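Local coordinates for protein arginine decarboxylase (Campylobacter jejuni subsp. jejuni, PDB 3NZP) that probably catalyses the pyridoxal-phosphate-dependent decarboxylation of arginine to agmatine, a step of bacterial polyamine (spermidine) biosynthesis, at residues N253-R259 with Q309-P315; K245-N249 with D298-L303; Q437-L441 with F498-V502. One frame throughout, in Å; residues are numbered along the deposited sequence.

In the fold
Contacts 1 and 2 belong to the eight-stranded parallel barrel of the pyridoxal-binding domain and share helix 242-260. Contact 2 packs the helix against its neighbour 292-309, and contact 1 continues with the loop that carries the chain from that neighbour into strand 316-319. Their centres are about 13 Å apart, and they touch where Pro315 CG meets Leu303 CD1 at 4.1 Å. Contact 2 is the nearer to the cofactor, with the side chain of Val299 about 13 Å from pyridoxal phosphate. Contact 3 joins a strand of the mixed beta sheet to a loop across the chain's centre, its own centre about 58 Å from that of contact 1 and about 47 Å from that of contact 2.

Contact 1: residues N253-R259 with Q309-P315; sequences NIYTELR and QKKDLEP
Bends at chi2 (-58°) and chi4 curl Lys310 across Thr256 toward Asn253, while Tyr255 CG, anti to the backbone N (chi1 160°), sends the ring to Leu313 and Pro315. Lys310 NZ meets Asn253 OD1 at 3.1 Å, in the carbonyl plane on a lone pair. Lys310 NZ also donates to Thr256 OG1 at 3.2 Å, a hydroxyl that bonds back to Asn253 O. Glu257 OE2 forms a long salt bridge, 3.7 Å from Lys310 NZ, and OE1 accepts a hydrogen bond from Leu399 N of the second subunit. Here, where a Schellman motif ends helix 292-309, lysine's long chain can span the gap and its amino group donate two bonds. Farther along the loop, Tyr255 OH donates to Leu313 O at 2.7 Å, from above the carbonyl plane. Pro315 CB sits over the ring's face, 3.8 Å from the Tyr255 centroid, a CH-pi contact that a compact, restricted proline can offer. Asp312 OD2 lies toward the rim of one Arg259 guanidinium face, 3.8 Å from Arg259 NE, a long salt bridge in which no N-H points at the oxygen. Two neutral oxygens hold the Lys310 ammonium, and the Glu257 carboxylate, farther off, would be expected to support its charge.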
loop_
_atom_site.group_PDB
_atom_site.type_symbol
_atom_site.label_atom_id
_atom_site.label_comp_id
_atom_site.label_asym_id
_atom_site.label_seq_id
_atom_site.Cartn_x
_atom_site.Cartn_y
_atom_site.Cartn_z
ATOM N N ASN B 253 10.300 -33.951 -11.626
ATOM C CA ASN B 253 11.490 -34.646 -12.077
ATOM C C ASN B 253 12.674 -34.337 -11.180
ATOM O O ASN B 253 13.509 -35.199 -10.945
ATOM C CB ASN B 253 11.798 -34.279 -13.530
ATOM C CG ASN B 253 10.944 -35.061 -14.513
ATOM O OD1 ASN B 253 11.213 -36.230 -14.791
ATOM N ND2 ASN B 253 9.898 -34.428 -15.021
ATOM N N ILE B 254 12.753 -33.112 -10.671
ATOM C CA ILE B 254 13.851 -32.747 -9.775
ATOM C C ILE B 254 13.715 -33.639 -8.545
ATOM O O ILE B 254 14.696 -34.170 -8.031
ATOM C CB ILE B 254 13.774 -31.244 -9.353
ATOM C CG1 ILE B 254 14.117 -30.349 -10.546
ATOM C CG2 ILE B 254 14.744 -30.948 -8.224
ATOM C CD1 ILE B 254 14.144 -28.889 -10.232
ATOM N N TYR B 255 12.482 -33.807 -8.087
ATOM C CA TYR B 255 12.192 -34.649 -6.938
ATOM C C TYR B 255 12.742 -36.059 -7.147
ATOM O O TYR B 255 13.530 -36.542 -6.342
ATOM C CB TYR B 255 10.688 -34.714 -6.729
ATOM C CG TYR B 255 10.232 -35.890 -5.913
ATOM C CD1 TYR B 255 10.417 -35.922 -4.536
ATOM C CD2 TYR B 255 9.577 -36.957 -6.517
ATOM C CE1 TYR B 255 9.946 -36.991 -3.780
ATOM C CE2 TYR B 255 9.105 -38.025 -5.776
ATOM C CZ TYR B 255 9.286 -38.037 -4.412
ATOM O OH TYR B 255 8.773 -39.081 -3.676
ATOM N N THR B 256 12.323 -36.722 -8.225
ATOM C CA THR B 256 12.795 -38.079 -8.503
ATOM C C THR B 256 14.318 -38.130 -8.620
ATOM O O THR B 256 14.960 -38.969 -7.994
ATOM C CB THR B 256 12.175 -38.675 -9.811
ATOM O OG1 THR B 256 12.502 -37.846 -10.932
ATOM C CG2 THR B 256 10.665 -38.787 -9.692
ATOM N N GLU B 257 14.894 -37.233 -9.416
ATOM C CA GLU B 257 16.340 -37.199 -9.595
ATOM C C GLU B 257 17.094 -37.073 -8.275
ATOM O O GLU B 257 18.171 -37.651 -8.099
ATOM C CB GLU B 257 16.736 -36.040 -10.505
ATOM C CG GLU B 257 16.586 -36.337 -11.967
ATOM C CD GLU B 257 17.452 -37.502 -12.406
ATOM O OE1 GLU B 257 18.665 -37.490 -12.089
ATOM O OE2 GLU B 257 16.922 -38.424 -13.067
ATOM N N LEU B 258 16.526 -36.301 -7.355
ATOM C CA LEU B 258 17.139 -36.086 -6.062
ATOM C C LEU B 258 17.058 -37.353 -5.231
ATOM O O LEU B 258 17.978 -37.667 -4.477
ATOM C CB LEU B 258 16.457 -34.919 -5.349
ATOM C CG LEU B 258 17.272 -33.640 -5.107
ATOM C CD1 LEU B 258 18.322 -33.416 -6.172
ATOM C CD2 LEU B 258 16.318 -32.471 -5.068
ATOM N N ARG B 259 15.965 -38.094 -5.362
ATOM C CA ARG B 259 15.848 -39.327 -4.602
ATOM C C ARG B 259 16.849 -40.357 -5.101
ATOM O O ARG B 259 17.471 -41.071 -4.313
ATOM C CB ARG B 259 14.455 -39.911 -4.717
ATOM C CG ARG B 259 13.389 -39.068 -4.105
ATOM C CD ARG B 259 12.245 -39.960 -3.720
ATOM N NE ARG B 259 12.756 -41.070 -2.928
ATOM C CZ ARG B 259 12.005 -41.870 -2.187
ATOM N NH1 ARG B 259 10.695 -41.687 -2.133
ATOM N NH2 ARG B 259 12.572 -42.845 -1.491
ATOM N N GLN B 309 6.757 -43.178 -14.370
ATOM C CA GLN B 309 7.830 -43.160 -15.353
ATOM C C GLN B 309 9.175 -43.478 -14.723
ATOM O O GLN B 309 9.866 -44.399 -15.152
ATOM C CB GLN B 309 7.922 -41.802 -16.046
ATOM C CG GLN B 309 9.153 -41.664 -16.935
ATOM C CD GLN B 309 9.269 -40.300 -17.576
ATOM O OE1 GLN B 309 9.253 -39.275 -16.885
ATOM N NE2 GLN B 309 9.391 -40.272 -18.902
ATOM N N LYS B 310 9.550 -42.716 -13.704
ATOM C CA LYS B 310 10.817 -42.932 -13.030
ATOM C C LYS B 310 10.673 -44.086 -12.052
ATOM O O LYS B 310 11.591 -44.389 -11.293
ATOM C CB LYS B 310 11.226 -41.665 -12.280
ATOM C CG LYS B 310 11.253 -40.407 -13.134
ATOM C CD LYS B 310 12.208 -40.554 -14.309
ATOM C CE LYS B 310 12.598 -39.197 -14.916
ATOM N NZ LYS B 310 13.362 -38.276 -13.989
ATOM N N LYS B 311 9.512 -44.736 -12.091
ATOM C CA LYS B 311 9.190 -45.863 -11.200
ATOM C C LYS B 311 9.730 -45.647 -9.799
ATOM O O LYS B 311 10.385 -46.511 -9.218
ATOM C CB LYS B 311 9.686 -47.194 -11.779
ATOM C CG LYS B 311 11.094 -47.180 -12.303
ATOM C CD LYS B 311 11.360 -48.398 -13.170
ATOM C CE LYS B 311 12.778 -48.353 -13.730
ATOM N NZ LYS B 311 13.104 -49.553 -14.544
ATOM N N ASP B 312 9.425 -44.462 -9.274
ATOM C CA ASP B 312 9.833 -44.054 -7.941
ATOM C C ASP B 312 8.593 -43.927 -7.077
ATOM O O ASP B 312 7.482 -44.277 -7.493
ATOM C CB ASP B 312 10.570 -42.725 -8.011
ATOM C CG ASP B 312 11.617 -42.586 -6.927
ATOM O OD1 ASP B 312 12.630 -41.896 -7.178
ATOM O OD2 ASP B 312 11.437 -43.167 -5.831
ATOM N N LEU B 313 8.793 -43.416 -5.871
ATOM C CA LEU B 313 7.713 -43.244 -4.902
ATOM C C LEU B 313 6.854 -42.001 -5.117
ATOM O O LEU B 313 7.370 -40.886 -5.200
ATOM C CB LEU B 313 8.311 -43.198 -3.497
ATOM C CG LEU B 313 7.328 -42.807 -2.409
ATOM C CD1 LEU B 313 6.290 -43.903 -2.262
ATOM C CD2 LEU B 313 8.074 -42.574 -1.114
ATOM N N GLU B 314 5.541 -42.192 -5.205
ATOM C CA GLU B 314 4.631 -41.059 -5.371
ATOM C C GLU B 314 4.828 -40.158 -4.152
ATOM O O GLU B 314 4.603 -40.589 -3.018
ATOM C CB GLU B 314 3.185 -41.541 -5.441
ATOM C CG GLU B 314 2.826 -42.257 -6.732
ATOM C CD GLU B 314 1.373 -42.692 -6.766
ATOM O OE1 GLU B 314 0.892 -43.095 -7.847
ATOM O OE2 GLU B 314 0.707 -42.634 -5.711
ATOM N N PRO B 315 5.257 -38.898 -4.366
ATOM C CA PRO B 315 5.506 -37.918 -3.295
ATOM C C PRO B 315 4.279 -37.450 -2.511
ATOM O O PRO B 315 3.141 -37.651 -2.926
ATOM C CB PRO B 315 6.170 -36.771 -4.046
ATOM C CG PRO B 315 5.457 -36.805 -5.363
ATOM C CD PRO B 315 5.478 -38.280 -5.689
HETATM O O HOH W 1 8.078 -36.298 -17.171
#

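Contact 2: residues K245-N249 with D298-L303; sequences KKALN and DVVFIL
In the eight-stranded beta/alpha barrel, helices 242-260 and 292-309 are successive outer helices, joined through strand 268-272, and Leu248 of the first packs among Val299, Ile302 and Leu303 of the second. The short segments run in roughly the same direction, crossing at -37° with their axes 9.8 Å apart, as expected of neighbouring helices around such a barrel. Leu248 makes the largest single contribution. Its CG lies trans to the backbone N (chi1 -174°), which aims both methyls across the interface. Leu248 CD2 enters beside the second helix, 3.9 Å from Val299 CG1 and 3.8 Å from Ile302 CB. The other branch, Leu248 CD1, meets Leu303 CD2 at 3.6 Å, the two leucines crossing at about a right angle. A forked side chain is well suited to touching several residues of one helix face at once. Underneath, Leu271 of strand 268-272 packs against both Leu248 and Val299, so the helix pair rests on the barrel wall. Ile302 turns CG2 to the neighbouring residue, 3.9 Å from Asn249 CA. At the outer margin Lys245, bent at chi3 (-72°), passes its methylenes obliquely across Asp298 and brings Lys245 NZ to within 3.3 Å of Asp298 OD1. This salt bridge includes only a weak hydrogen bond, and both residues are partly exposed. Solvent would therefore be expected to screen much of the charge, leaving the apolar burial of Leu248 and its partners as the likely main source of cohesion between the helices.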
loop_
_atom_site.group_PDB
_atom_site.type_symbol
_atom_site.label_atom_id
_atom_site.label_comp_id
_atom_site.label_asym_id
_atom_site.label_seq_id
_atom_site.Cartn_x
_atom_site.Cartn_y
_atom_site.Cartn_z
ATOM N N LYS B 245 1.132 -26.413 -14.193
ATOM C CA LYS B 245 1.451 -27.729 -14.736
ATOM C C LYS B 245 2.874 -27.790 -15.262
ATOM O O LYS B 245 3.547 -28.816 -15.164
ATOM C CB LYS B 245 0.458 -28.117 -15.840
ATOM C CG LYS B 245 -0.783 -28.798 -15.276
ATOM C CD LYS B 245 -1.789 -29.302 -16.310
ATOM C CE LYS B 245 -2.549 -28.166 -16.988
ATOM N NZ LYS B 245 -3.783 -28.657 -17.700
ATOM N N LYS B 246 3.337 -26.688 -15.825
ATOM C CA LYS B 246 4.693 -26.656 -16.336
ATOM C C LYS B 246 5.659 -26.755 -15.160
ATOM O O LYS B 246 6.679 -27.440 -15.233
ATOM C CB LYS B 246 4.931 -25.360 -17.101
ATOM C CG LYS B 246 4.597 -25.445 -18.578
ATOM C CD LYS B 246 5.783 -25.979 -19.399
ATOM C CE LYS B 246 7.099 -25.180 -19.156
ATOM N NZ LYS B 246 7.053 -23.686 -19.385
ATOM N N ALA B 247 5.307 -26.068 -14.075
ATOM C CA ALA B 247 6.110 -26.035 -12.861
ATOM C C ALA B 247 6.135 -27.382 -12.164
ATOM O O ALA B 247 7.189 -27.930 -11.872
ATOM C CB ALA B 247 5.559 -24.988 -11.908
ATOM N N LEU B 248 4.951 -27.903 -11.888
ATOM C CA LEU B 248 4.830 -29.162 -11.206
ATOM C C LEU B 248 5.641 -30.240 -11.912
ATOM O O LEU B 248 6.354 -31.012 -11.269
ATOM C CB LEU B 248 3.362 -29.550 -11.123
ATOM C CG LEU B 248 3.054 -30.803 -10.309
ATOM C CD1 LEU B 248 3.676 -30.710 -8.912
ATOM C CD2 LEU B 248 1.541 -30.970 -10.232
ATOM N N ASN B 249 5.556 -30.272 -13.237
ATOM C CA ASN B 249 6.289 -31.256 -14.031
ATOM C C ASN B 249 7.801 -31.170 -13.810
ATOM O O ASN B 249 8.457 -32.167 -13.511
ATOM C CB ASN B 249 5.974 -31.052 -15.504
ATOM C CG ASN B 249 5.680 -32.338 -16.197
ATOM O OD1 ASN B 249 6.537 -33.208 -16.288
ATOM N ND2 ASN B 249 4.452 -32.482 -16.686
ATOM N N ASP B 298 -5.000 -32.163 -11.742
ATOM C CA ASP B 298 -3.744 -31.934 -12.437
ATOM C C ASP B 298 -2.545 -32.265 -11.554
ATOM O O ASP B 298 -1.614 -32.935 -11.995
ATOM C CB ASP B 298 -3.666 -30.498 -12.936
ATOM C CG ASP B 298 -4.549 -30.265 -14.136
ATOM O OD1 ASP B 298 -4.728 -29.095 -14.559
ATOM O OD2 ASP B 298 -5.068 -31.263 -14.667
ATOM N N VAL B 299 -2.560 -31.809 -10.306
ATOM C CA VAL B 299 -1.439 -32.085 -9.412
ATOM C C VAL B 299 -1.246 -33.573 -9.216
ATOM O O VAL B 299 -0.153 -34.101 -9.427
ATOM C CB VAL B 299 -1.621 -31.414 -8.022
ATOM C CG1 VAL B 299 -0.502 -31.837 -7.069
ATOM C CG2 VAL B 299 -1.623 -29.904 -8.176
ATOM N N VAL B 300 -2.313 -34.259 -8.834
ATOM C CA VAL B 300 -2.231 -35.690 -8.594
ATOM C C VAL B 300 -1.826 -36.472 -9.833
ATOM O O VAL B 300 -1.067 -37.435 -9.751
ATOM C CB VAL B 300 -3.560 -36.229 -8.099
ATOM C CG1 VAL B 300 -3.456 -37.723 -7.898
ATOM C CG2 VAL B 300 -3.933 -35.542 -6.812
ATOM N N PHE B 301 -2.336 -36.060 -10.984
ATOM C CA PHE B 301 -2.016 -36.756 -12.219
ATOM C C PHE B 301 -0.557 -36.566 -12.616
ATOM O O PHE B 301 0.173 -37.540 -12.759
ATOM C CB PHE B 301 -2.946 -36.276 -13.325
ATOM C CG PHE B 301 -2.781 -37.000 -14.627
ATOM C CD1 PHE B 301 -1.844 -36.571 -15.564
ATOM C CD2 PHE B 301 -3.605 -38.074 -14.945
ATOM C CE1 PHE B 301 -1.742 -37.194 -16.808
ATOM C CE2 PHE B 301 -3.510 -38.703 -16.182
ATOM C CZ PHE B 301 -2.578 -38.261 -17.118
ATOM N N ILE B 302 -0.134 -35.317 -12.781
ATOM C CA ILE B 302 1.242 -35.032 -13.165
ATOM C C ILE B 302 2.238 -35.795 -12.302
ATOM O O ILE B 302 3.192 -36.395 -12.807
ATOM C CB ILE B 302 1.581 -33.534 -13.030
ATOM C CG1 ILE B 302 0.591 -32.676 -13.826
ATOM C CG2 ILE B 302 3.010 -33.288 -13.521
ATOM C CD1 ILE B 302 0.658 -32.890 -15.323
ATOM N N LEU B 303 2.021 -35.769 -10.993
ATOM C CA LEU B 303 2.936 -36.453 -10.089
ATOM C C LEU B 303 2.887 -37.967 -10.264
ATOM O O LEU B 303 3.928 -38.615 -10.350
ATOM C CB LEU B 303 2.644 -36.069 -8.638
ATOM C CG LEU B 303 2.902 -34.599 -8.284
ATOM C CD1 LEU B 303 2.514 -34.382 -6.832
ATOM C CD2 LEU B 303 4.365 -34.232 -8.519
#

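Contact 3: residues Q437-L441 with F498-V502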
loop_
_atom_site.group_PDB
_atom_site.type_symbol
_atom_site.label_atom_id
_atom_site.label_comp_id
_atom_site.label_asym_id
_atom_site.label_seq_id
_atom_site.Cartn_x
_atom_site.Cartn_y
_atom_site.Cartn_z
ATOM N N GLN B 437 -24.623 8.107 -12.929
ATOM C CA GLN B 437 -25.885 8.518 -12.328
ATOM C C GLN B 437 -25.628 9.246 -11.013
ATOM O O GLN B 437 -26.027 10.400 -10.844
ATOM C CB GLN B 437 -26.776 7.290 -12.064
ATOM C CG GLN B 437 -27.510 6.734 -13.283
ATOM C CD GLN B 437 -28.605 7.657 -13.764
ATOM O OE1 GLN B 437 -28.373 8.849 -14.010
ATOM N NE2 GLN B 437 -29.813 7.113 -13.906
ATOM N N GLU B 438 -24.961 8.555 -10.088
ATOM C CA GLU B 438 -24.643 9.103 -8.772
ATOM C C GLU B 438 -23.363 8.514 -8.185
ATOM O O GLU B 438 -22.981 7.387 -8.495
ATOM C CB GLU B 438 -25.800 8.851 -7.800
ATOM C CG GLU B 438 -27.106 9.480 -8.223
ATOM C CD GLU B 438 -28.202 9.259 -7.215
ATOM O OE1 GLU B 438 -28.443 8.088 -6.857
ATOM O OE2 GLU B 438 -28.823 10.254 -6.784
ATOM N N ARG B 439 -22.714 9.296 -7.329
ATOM C CA ARG B 439 -21.480 8.890 -6.665
ATOM C C ARG B 439 -21.812 8.669 -5.199
ATOM O O ARG B 439 -22.121 9.625 -4.490
ATOM C CB ARG B 439 -20.430 9.987 -6.790
ATOM C CG ARG B 439 -19.815 10.086 -8.168
ATOM C CD ARG B 439 -20.169 11.363 -8.911
ATOM N NE ARG B 439 -18.953 12.044 -9.367
ATOM C CZ ARG B 439 -18.870 12.838 -10.434
ATOM N NH1 ARG B 439 -19.941 13.067 -11.187
ATOM N NH2 ARG B 439 -17.711 13.412 -10.740
ATOM N N TYR B 440 -21.759 7.411 -4.753
ATOM C CA TYR B 440 -22.068 7.066 -3.363
ATOM C C TYR B 440 -20.843 7.172 -2.469
ATOM O O TYR B 440 -19.854 6.476 -2.669
ATOM C CB TYR B 440 -22.636 5.651 -3.263
ATOM C CG TYR B 440 -23.939 5.435 -4.004
ATOM C CD1 TYR B 440 -24.005 5.552 -5.394
ATOM C CD2 TYR B 440 -25.106 5.097 -3.315
ATOM C CE1 TYR B 440 -25.197 5.336 -6.082
ATOM C CE2 TYR B 440 -26.304 4.878 -3.991
ATOM C CZ TYR B 440 -26.339 4.999 -5.373
ATOM O OH TYR B 440 -27.516 4.770 -6.050
ATOM N N LEU B 441 -20.931 8.049 -1.474
ATOM C CA LEU B 441 -19.856 8.271 -0.525
ATOM C C LEU B 441 -19.989 7.254 0.606
ATOM O O LEU B 441 -20.926 7.329 1.401
ATOM C CB LEU B 441 -19.965 9.685 0.026
ATOM C CG LEU B 441 -18.890 10.096 1.027
ATOM C CD1 LEU B 441 -17.575 10.271 0.293
ATOM C CD2 LEU B 441 -19.297 11.385 1.723
ATOM N N PHE B 498 -24.495 -0.795 -10.469
ATOM C CA PHE B 498 -25.782 -0.125 -10.271
ATOM C C PHE B 498 -26.293 -0.290 -8.849
ATOM O O PHE B 498 -26.404 -1.417 -8.357
ATOM C CB PHE B 498 -26.841 -0.663 -11.242
ATOM C CG PHE B 498 -26.599 -0.272 -12.663
ATOM C CD1 PHE B 498 -25.767 -1.034 -13.473
ATOM C CD2 PHE B 498 -27.137 0.907 -13.170
ATOM C CE1 PHE B 498 -25.466 -0.626 -14.768
ATOM C CE2 PHE B 498 -26.843 1.326 -14.464
ATOM C CZ PHE B 498 -26.002 0.559 -15.266
ATOM N N LEU B 499 -26.597 0.835 -8.201
ATOM C CA LEU B 499 -27.111 0.843 -6.828
ATOM C C LEU B 499 -28.489 1.475 -6.773
ATOM O O LEU B 499 -28.832 2.300 -7.618
ATOM C CB LEU B 499 -26.179 1.627 -5.910
ATOM C CG LEU B 499 -24.799 1.005 -5.767
ATOM C CD1 LEU B 499 -23.885 1.974 -5.061
ATOM C CD2 LEU B 499 -24.922 -0.310 -5.006
ATOM N N HIS B 500 -29.271 1.103 -5.768
ATOM C CA HIS B 500 -30.615 1.644 -5.632
ATOM C C HIS B 500 -30.603 3.118 -5.243
ATOM O O HIS B 500 -29.742 3.571 -4.491
ATOM C CB HIS B 500 -31.406 0.829 -4.603
ATOM C CG HIS B 500 -31.314 -0.651 -4.810
ATOM N ND1 HIS B 500 -30.198 -1.381 -4.460
ATOM C CD2 HIS B 500 -32.182 -1.534 -5.359
ATOM C CE1 HIS B 500 -30.383 -2.648 -4.782
ATOM N NE2 HIS B 500 -31.579 -2.767 -5.331
ATOM N N ASP B 501 -31.555 3.870 -5.780
ATOM C CA ASP B 501 -31.660 5.290 -5.479
ATOM C C ASP B 501 -32.308 5.421 -4.112
ATOM O O ASP B 501 -33.525 5.357 -3.989
ATOM C CB ASP B 501 -32.527 5.992 -6.524
ATOM C CG ASP B 501 -32.582 7.488 -6.317
ATOM O OD1 ASP B 501 -33.256 8.174 -7.108
ATOM O OD2 ASP B 501 -31.947 7.976 -5.357
ATOM N N VAL B 502 -31.496 5.602 -3.083
ATOM C CA VAL B 502 -32.031 5.709 -1.737
ATOM C C VAL B 502 -31.837 7.099 -1.146
ATOM O O VAL B 502 -31.089 7.911 -1.684
ATOM C CB VAL B 502 -31.365 4.677 -0.813
ATOM C CG1 VAL B 502 -31.691 3.264 -1.288
ATOM C CG2 VAL B 502 -29.862 4.900 -0.808
#
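Leu499 packs on one face of the Tyr440 ring, with CD1 over its centre. Tyr440 CG stands trans to its own carbonyl carbon (chi1 -62°), and this carries the ring off the strand and out to the loop. Leu499 has the matching first torsion, and CD1, anti to CA (chi2 170°), reaches back over the aromatic face. The two side chains thus slide past each other in opposite directions. Leu499 CD1 sits 3.5 Å from the Tyr440 centroid, almost on the ring normal, a well-formed CH-pi contact. Nearer the phenol end, Leu499 CB is 3.4 Å from Tyr440 CZ. A tyrosine fits here because it can spend its face on leucine and still place a donor at its far end: Tyr440 OH donates to His500 O at 3.0 Å. That carbonyl oxygen lies at the edge of the ring, near its plane, yet the hydroxyl approaches from well above the carbonyl's own plane.

Strand 438-442 belongs to the mixed sheet, running antiparallel to 330-341 and parallel to 479-480, and the loop 498-502 covers the side of it on which Tyr440 and Glu438 project. Arg439 and Leu441, alternating with them, pack against Lys203 and Phe134 of the second subunit.

Glu438, its chain extended beyond CG, points a carboxylate at Asp501. Glu438 OE1 and Asp501 OD2 are 3.8 Å apart, with the carboxylate planes turned 84° to each other. Such a meeting of like charges would be unfavourable alone, but Arg474 lies close to both: it forms a salt bridge with Asp501 OD1 and a long, weak ion pair with Glu438 OE1. The His500 side chain leaves in another direction, where its ND1 is hydrogen-bonded to Tyr509 OH and its NE2 to Glu470 O.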